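Local coordinates for superoxide dismutase [Fe] (Sulfolobus solfataricus, PDB 1WB7), which converts superoxide radicals into hydrogen peroxide and molecular oxygen, using one iron ion in each subunit of a homotetramer, at residues 124-129 with 149-154. The protein carries 1 engineered substitution. Residues are numbered along the deposited sequence; the frame is centred on the assembly and turned at random.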
ATOM      1  N   THR A 124      22.549   3.849   3.192  1.00 14.53           N
ATOM      2  CA  THR A 124      22.157   5.101   3.813  1.00 14.76           C
ATOM      3  C   THR A 124      21.284   5.891   2.840  1.00 15.07           C
ATOM      4  O   THR A 124      20.253   6.446   3.217  1.00 15.25           O
ATOM      5  CB  THR A 124      23.409   5.912   4.202  1.00 15.11           C
ATOM      6  OG1 THR A 124      24.150   5.178   5.183  1.00 13.77           O
ATOM      7  CG2 THR A 124      23.032   7.272   4.775  1.00 12.24           C
ATOM      8  N   GLU A 125      21.694   5.910   1.579  1.00 15.16           N
ATOM      9  CA  GLU A 125      20.963   6.618   0.536  1.00 15.46           C
ATOM     10  C   GLU A 125      19.569   6.024   0.364  1.00 15.45           C
ATOM     11  O   GLU A 125      18.576   6.751   0.257  1.00 15.59           O
ATOM     12  CB  GLU A 125      21.733   6.511  -0.782  1.00 17.07           C
ATOM     13  CG  GLU A 125      21.089   7.217  -1.955  1.00 19.99           C
ATOM     14  CD  GLU A 125      21.754   6.855  -3.276  1.00 22.62           C
ATOM     15  OE1 GLU A 125      22.907   6.370  -3.254  1.00 24.47           O
ATOM     16  OE2 GLU A 125      21.128   7.063  -4.333  1.00 22.53           O
ATOM     17  N   THR A 126      19.498   4.698   0.340  1.00 15.29           N
ATOM     18  CA  THR A 126      18.230   4.012   0.162  1.00 15.27           C
ATOM     19  C   THR A 126      17.336   4.203   1.382  1.00 15.35           C
ATOM     20  O   THR A 126      16.133   4.418   1.248  1.00 15.11           O
ATOM     21  CB  THR A 126      18.455   2.512  -0.109  1.00 14.32           C
ATOM     22  OG1 THR A 126      19.277   2.364  -1.275  1.00 12.36           O
ATOM     23  CG2 THR A 126      17.138   1.806  -0.358  1.00 13.91           C
ATOM     24  N   ALA A 127      17.928   4.147   2.571  1.00 15.45           N
ATOM     25  CA  ALA A 127      17.163   4.333   3.796  1.00 15.66           C
ATOM     26  C   ALA A 127      16.545   5.735   3.839  1.00 15.75           C
ATOM     27  O   ALA A 127      15.387   5.893   4.212  1.00 15.66           O
ATOM     28  CB  ALA A 127      18.055   4.122   5.011  1.00 14.77           C
ATOM     29  N   ASN A 128      17.315   6.747   3.452  1.00 16.03           N
ATOM     30  CA  ASN A 128      16.813   8.115   3.476  1.00 16.40           C
ATOM     31  C   ASN A 128      15.780   8.409   2.398  1.00 16.54           C
ATOM     32  O   ASN A 128      15.029   9.371   2.515  1.00 16.82           O
ATOM     33  CB  ASN A 128      17.963   9.121   3.362  1.00 15.91           C
ATOM     34  CG  ASN A 128      18.838   9.154   4.602  1.00 16.95           C
ATOM     35  OD1 ASN A 128      18.342   9.099   5.725  1.00 16.83           O
ATOM     36  ND2 ASN A 128      20.146   9.259   4.402  1.00 13.13           N
ATOM     37  N   SER A 129      15.734   7.585   1.357  1.00 16.63           N
ATOM     38  CA  SER A 129      14.780   7.793   0.273  1.00 16.88           C
ATOM     39  C   SER A 129      13.386   7.299   0.642  1.00 17.21           C
ATOM     40  O   SER A 129      12.414   7.577  -0.059  1.00 17.09           O
ATOM     41  CB  SER A 129      15.234   7.056  -0.989  1.00 17.03           C
ATOM     42  OG  SER A 129      15.030   5.655  -0.858  1.00 14.60           O
ATOM     43  N   ILE A 149      19.027  -5.078  -0.679  1.00 11.42           N
ATOM     44  CA  ILE A 149      18.567  -3.949   0.121  1.00 11.14           C
ATOM     45  C   ILE A 149      17.075  -3.735  -0.159  1.00 10.98           C
ATOM     46  O   ILE A 149      16.604  -3.973  -1.268  1.00 10.89           O
ATOM     47  CB  ILE A 149      19.323  -2.653  -0.245  1.00 10.06           C
ATOM     48  CG1 ILE A 149      20.768  -2.724   0.258  1.00  9.60           C
ATOM     49  CG2 ILE A 149      18.615  -1.455   0.353  1.00  9.86           C
ATOM     50  CD1 ILE A 149      21.643  -1.586  -0.249  1.00  6.97           C
ATOM     51  N   MET A 150      16.333  -3.293   0.848  1.00 10.90           N
ATOM     52  CA  MET A 150      14.912  -3.051   0.672  1.00 10.88           C
ATOM     53  C   MET A 150      14.394  -2.096   1.728  1.00 11.00           C
ATOM     54  O   MET A 150      14.906  -2.058   2.846  1.00 10.93           O
ATOM     55  CB  MET A 150      14.138  -4.372   0.761  1.00 10.56           C
ATOM     56  CG  MET A 150      12.625  -4.260   0.553  1.00  8.97           C
ATOM     57  SD  MET A 150      12.161  -3.539  -1.040  1.00 12.58           S
ATOM     58  CE  MET A 150      13.033  -4.625  -2.177  1.00 12.25           C
ATOM     59  N   THR A 151      13.397  -1.299   1.356  1.00 11.09           N
ATOM     60  CA  THR A 151      12.766  -0.395   2.307  1.00 11.27           C
ATOM     61  C   THR A 151      11.319  -0.864   2.435  1.00 11.27           C
ATOM     62  O   THR A 151      10.665  -1.180   1.434  1.00 11.12           O
ATOM     63  CB  THR A 151      12.782   1.100   1.844  1.00 12.27           C
ATOM     64  OG1 THR A 151      12.263   1.208   0.512  1.00 12.25           O
ATOM     65  CG2 THR A 151      14.194   1.675   1.904  1.00 11.65           C
ATOM     66  N   PHE A 152      10.842  -0.943   3.673  1.00 11.36           N
ATOM     67  CA  PHE A 152       9.465  -1.348   3.958  1.00 11.54           C
ATOM     68  C   PHE A 152       8.679  -0.067   4.222  1.00 11.93           C
ATOM     69  O   PHE A 152       9.226   0.904   4.747  1.00 11.95           O
ATOM     70  CB  PHE A 152       9.370  -2.180   5.249  1.00  8.60           C
ATOM     71  CG  PHE A 152      10.085  -3.506   5.209  1.00  7.44           C
ATOM     72  CD1 PHE A 152      10.257  -4.233   6.389  1.00  4.96           C
ATOM     73  CD2 PHE A 152      10.589  -4.030   4.021  1.00  5.10           C
ATOM     74  CE1 PHE A 152      10.924  -5.459   6.389  1.00  4.85           C
ATOM     75  CE2 PHE A 152      11.254  -5.255   4.013  1.00  6.43           C
ATOM     76  CZ  PHE A 152      11.424  -5.972   5.197  1.00  6.84           C
ATOM     77  N   GLU A 153       7.408  -0.064   3.849  1.00 12.23           N
ATOM     78  CA  GLU A 153       6.542   1.071   4.140  1.00 12.51           C
ATOM     79  C   GLU A 153       5.637   0.470   5.215  1.00 12.48           C
ATOM     80  O   GLU A 153       5.071  -0.614   5.030  1.00 12.47           O
ATOM     81  CB  GLU A 153       5.782   1.511   2.888  1.00 12.97           C
ATOM     82  CG  GLU A 153       6.726   2.127   1.861  1.00 14.10           C
ATOM     83  CD  GLU A 153       6.078   2.427   0.527  1.00 17.66           C
ATOM     84  OE1 GLU A 153       6.796   2.363  -0.490  1.00 22.75           O
ATOM     85  OE2 GLU A 153       4.865   2.734   0.483  1.00 22.59           O
ATOM     86  N   ASN A 154       5.534   1.162   6.346  1.00 12.47           N
ATOM     87  CA  ASN A 154       4.788   0.669   7.497  1.00 12.46           C
ATOM     88  C   ASN A 154       5.558  -0.605   7.893  1.00 12.50           C
ATOM     89  O   ASN A 154       6.719  -0.757   7.519  1.00 12.76           O
ATOM     90  CB  ASN A 154       3.333   0.349   7.140  1.00 12.55           C
ATOM     91  CG  ASN A 154       2.430   0.296   8.375  1.00 16.38           C
ATOM     92  OD1 ASN A 154       2.830  -0.203   9.430  1.00 19.40           O
ATOM     93  ND2 ASN A 154       1.209   0.803   8.243  1.00 15.13           N
TER
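Thr126 meets Ile149 and Thr151 where the C-terminal part of helix 116-128 lies on strand 147-153, the outermost strand within this chain of the three-stranded antiparallel sheet, an example of helix-on-sheet packing in the C-terminal alpha/beta domain of iron/manganese superoxide dismutases. The axes of helix 124-128 and strand 149-153 run nearly parallel, at 16°, and come within 8.5 Å of each other.

The apolar part is a meeting of methyl groups. The CB of Thr126 points at the strand, and with OG1 beside the backbone N (chi1 -58°) it is CG2, anti to that nitrogen, that is set against it, touching Ile149 CG2 at 3.6 Å and Thr151 CG2 at 3.7 Å. These two residues lie two apart on the strand, with CB directed at the helix, whereas the CB of Met150 between them points away. Ala127, whose methyl turns from the strand onto Ala136 of the neighbouring strand, offers its CA to Thr151 CG2 at 4.4 Å.

Polar groups are satisfied around this patch, not across it. Thr126 OG1 turns back along the helix to the carbonyl of Val122. Thr151 OG1 instead bonds Gln68 NE2 of the second subunit, which also reaches Ser129 OG; the contact lies against that subunit, whose Ile67 and Ile71 pack on Thr126 and Thr151 respectively.

The carbonyl oxygen of Thr126 receives both Ser129 N and, at 2.7 Å, Ser129 OG, from one face of its plane, while Thr151 CG2 rests 3.4 Å from that same Thr126 O.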